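Alkylhydroperoxidase AhpD core (Rhodospirillum rubrum, PDB 2OUW) is probably an oxidoreductase of the carboxymuconolactone decarboxylase family, likely reducing peroxides as AhpD-type alkylhydroperoxidases do. Local coordinates at residues R6-A11 and G41-P46. Numbering follows the deposited sequence. Where two conformers were deposited one is given.
Sequences RLLDDA and GLANDP
The carboxamide of Asn44 meets the backbone carbonyl of Arg6, joining the chain that leads into helix 10-13 to the Leu42 to Asp45 turn. From CB, CG stands anti to the carbonyl carbon (chi1 -68°), which swings the amide toward both Arg6 and the carbonyl of Gly41. CG itself lies 3.7 Å from Leu8 CD1. At the tip, ND2 donates to Arg6 O at 2.7 Å, nearly in the amide plane and close to straight (161°), and also to Gly41 O at 2.9 Å. These two bonds, using both N-H groups, fix the rotation of the amide. OD1 meets Leu8 CD1 at 3.4 Å and accepts from two waters: one donates to Asn44 OD1 at 2.7 Å and accepts from Arg6 NH2; the other, which accepts from Arg6 N, donates only weakly to Asn44 OD1. With an alanine here, Arg6 O and Gly41 O would probably lose their shared donor, and the two waters the carbonyl that links them to Arg6. Leu8 CD2 packs on Ala43 CB at 3.8 Å, while Leu7 CD2 rests against the backbone of Gly41, where a side chain would be tight. The Arg6 guanidinium pairs with Glu12. A backbone hydrogen bond between Leu8 and Arg40 continues the attachment along helix 37-42, Ala43 touches Val19 of helix 17-30, and Leu7 packs on Pro128 of a second subunit.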
ATOM      1  N   ARG B   6     -22.631   8.072  -9.411  1.00 39.63           N
ATOM      2  CA  ARG B   6     -23.994   7.610  -9.291  1.00 42.30           C
ATOM      3  C   ARG B   6     -24.029   6.087  -9.407  1.00 41.99           C
ATOM      4  O   ARG B   6     -23.247   5.511 -10.169  1.00 40.98           O
ATOM      5  CB  ARG B   6     -24.830   8.241 -10.398  1.00 45.13           C
ATOM      6  CG  ARG B   6     -26.044   8.988  -9.922  1.00 52.55           C
ATOM      7  CD  ARG B   6     -26.418  10.106 -10.895  1.00 52.90           C
ATOM      8  NE  ARG B   6     -26.348   9.664 -12.287  1.00 52.46           N
ATOM      9  CZ  ARG B   6     -27.197   8.821 -12.859  1.00 50.72           C
ATOM     10  NH1 ARG B   6     -28.219   8.304 -12.177  1.00 52.41           N
ATOM     11  NH2 ARG B   6     -27.023   8.494 -14.130  1.00 54.25           N
ATOM     12  N   LEU B   7     -24.925   5.442  -8.653  1.00 39.50           N
ATOM     13  CA  LEU B   7     -25.168   4.007  -8.798  1.00 38.96           C
ATOM     14  C   LEU B   7     -26.451   3.775  -9.584  1.00 38.62           C
ATOM     15  O   LEU B   7     -27.539   4.096  -9.103  1.00 38.71           O
ATOM     16  CB  LEU B   7     -25.267   3.329  -7.439  1.00 38.54           C
ATOM     17  CG  LEU B   7     -24.058   3.441  -6.518  1.00 39.81           C
ATOM     18  CD1 LEU B   7     -24.296   2.531  -5.321  1.00 42.03           C
ATOM     19  CD2 LEU B   7     -22.755   3.095  -7.196  1.00 36.56           C
ATOM     20  N   LEU B   8     -26.324   3.236 -10.789  1.00 36.95           N
ATOM     21  CA  LEU B   8     -27.455   3.131 -11.709  1.00 38.52           C
ATOM     22  C   LEU B   8     -28.401   2.015 -11.281  1.00 39.36           C
ATOM     23  O   LEU B   8     -27.946   0.931 -10.934  1.00 38.03           O
ATOM     24  CB  LEU B   8     -26.962   2.889 -13.138  1.00 39.74           C
ATOM     25  CG  LEU B   8     -26.622   4.149 -13.953  1.00 43.11           C
ATOM     26  CD1 LEU B   8     -25.438   4.891 -13.407  1.00 44.35           C
ATOM     27  CD2 LEU B   8     -26.413   3.818 -15.438  1.00 45.12           C
ATOM     28  N   ASP B   9     -29.709   2.292 -11.291  1.00 39.09           N
ATOM     29  CA  ASP B   9     -30.728   1.310 -10.923  0.50 39.37           C
ATOM     30  C   ASP B   9     -31.194   0.575 -12.161  1.00 38.70           C
ATOM     31  O   ASP B   9     -30.900   0.991 -13.284  1.00 38.35           O
ATOM     32  CB  ASP B   9     -31.931   1.948 -10.188  0.50 39.23           C
ATOM     33  CG  ASP B   9     -32.748   2.915 -11.055  0.50 41.92           C
ATOM     34  OD1 ASP B   9     -32.762   2.818 -12.305  0.50 39.84           O
ATOM     35  OD2 ASP B   9     -33.396   3.800 -10.458  0.50 47.39           O
ATOM     36  N   ASP B  10     -31.925  -0.511 -11.950  1.00 40.70           N
ATOM     37  CA  ASP B  10     -32.412  -1.339 -13.062  1.00 41.39           C
ATOM     38  C   ASP B  10     -33.298  -0.583 -14.035  1.00 41.64           C
ATOM     39  O   ASP B  10     -33.219  -0.787 -15.259  1.00 42.55           O
ATOM     40  CB  ASP B  10     -33.123  -2.580 -12.521  1.00 40.28           C
ATOM     41  CG  ASP B  10     -32.163  -3.546 -11.838  1.00 42.49           C
ATOM     42  OD1 ASP B  10     -30.941  -3.479 -12.104  1.00 41.11           O
ATOM     43  OD2 ASP B  10     -32.623  -4.400 -11.053  1.00 38.38           O
ATOM     44  N   ALA B  11     -34.122   0.320 -13.509  1.00 43.15           N
ATOM     45  CA  ALA B  11     -35.043   1.066 -14.367  1.00 42.87           C
ATOM     46  C   ALA B  11     -34.299   1.894 -15.399  1.00 42.32           C
ATOM     47  O   ALA B  11     -34.649   1.874 -16.572  1.00 44.46           O
ATOM     48  CB  ALA B  11     -35.939   1.924 -13.553  1.00 43.22           C
ATOM     49  N   GLY B  41     -21.900   1.378 -10.418  1.00 37.71           N
ATOM     50  CA  GLY B  41     -21.003   2.511 -10.522  1.00 38.81           C
ATOM     51  C   GLY B  41     -20.211   2.495 -11.824  1.00 38.70           C
ATOM     52  O   GLY B  41     -20.045   3.547 -12.470  1.00 36.84           O
ATOM     53  N   LEU B  42     -19.705   1.326 -12.229  1.00 39.14           N
ATOM     54  CA  LEU B  42     -19.041   1.220 -13.542  1.00 37.19           C
ATOM     55  C   LEU B  42     -19.994   1.565 -14.676  1.00 37.05           C
ATOM     56  O   LEU B  42     -19.571   2.074 -15.704  1.00 37.22           O
ATOM     57  CB  LEU B  42     -18.435  -0.158 -13.764  1.00 37.72           C
ATOM     58  CG  LEU B  42     -17.304  -0.556 -12.802  1.00 38.20           C
ATOM     59  CD1 LEU B  42     -16.973  -2.012 -12.931  1.00 34.59           C
ATOM     60  CD2 LEU B  42     -16.073   0.287 -13.041  1.00 41.05           C
ATOM     61  N   ALA B  43     -21.292   1.331 -14.477  1.00 37.22           N
ATOM     62  CA  ALA B  43     -22.306   1.597 -15.492  1.00 35.36           C
ATOM     63  C   ALA B  43     -22.356   3.035 -16.019  1.00 37.50           C
ATOM     64  O   ALA B  43     -22.928   3.276 -17.098  1.00 37.22           O
ATOM     65  CB  ALA B  43     -23.694   1.185 -14.956  1.00 34.84           C
ATOM     66  N   ASN B  44     -21.802   3.985 -15.268  1.00 36.72           N
ATOM     67  CA  ASN B  44     -21.685   5.366 -15.762  1.00 38.80           C
ATOM     68  C   ASN B  44     -20.816   5.496 -17.019  1.00 39.87           C
ATOM     69  O   ASN B  44     -20.955   6.454 -17.760  1.00 40.50           O
ATOM     70  CB  ASN B  44     -21.115   6.286 -14.689  1.00 36.80           C
ATOM     71  CG  ASN B  44     -22.059   6.477 -13.547  1.00 36.26           C
ATOM     72  OD1 ASN B  44     -23.007   7.236 -13.653  1.00 39.44           O
ATOM     73  ND2 ASN B  44     -21.818   5.783 -12.444  1.00 35.05           N
ATOM     74  N   ASP B  45     -19.910   4.548 -17.231  1.00 40.93           N
ATOM     75  CA  ASP B  45     -19.141   4.473 -18.454  1.00 41.84           C
ATOM     76  C   ASP B  45     -19.285   3.097 -19.091  1.00 39.73           C
ATOM     77  O   ASP B  45     -18.555   2.184 -18.723  1.00 39.18           O
ATOM     78  CB  ASP B  45     -17.656   4.704 -18.159  1.00 44.03           C
ATOM     79  CG  ASP B  45     -16.830   4.782 -19.431  1.00 48.82           C
ATOM     80  OD1 ASP B  45     -17.310   5.427 -20.377  1.00 48.87           O
ATOM     81  OD2 ASP B  45     -15.717   4.230 -19.483  1.00 54.20           O
ATOM     82  N   PRO B  46     -20.211   2.938 -20.050  1.00 38.90           N
ATOM     83  CA  PRO B  46     -20.410   1.644 -20.692  1.00 38.47           C
ATOM     84  C   PRO B  46     -19.154   0.945 -21.173  1.00 38.95           C
ATOM     85  O   PRO B  46     -19.041  -0.263 -21.001  1.00 40.01           O
ATOM     86  CB  PRO B  46     -21.331   1.977 -21.860  1.00 41.18           C
ATOM     87  CG  PRO B  46     -22.142   3.096 -21.345  1.00 42.28           C
ATOM     88  CD  PRO B  46     -21.164   3.936 -20.560  1.00 39.36           C
TER
HETATM   89  O   HOH W   1     -21.933   9.585 -11.758  1.00 43.25           O
HETATM   90  O   HOH W   2     -24.180   8.460 -15.754  1.00 50.71           O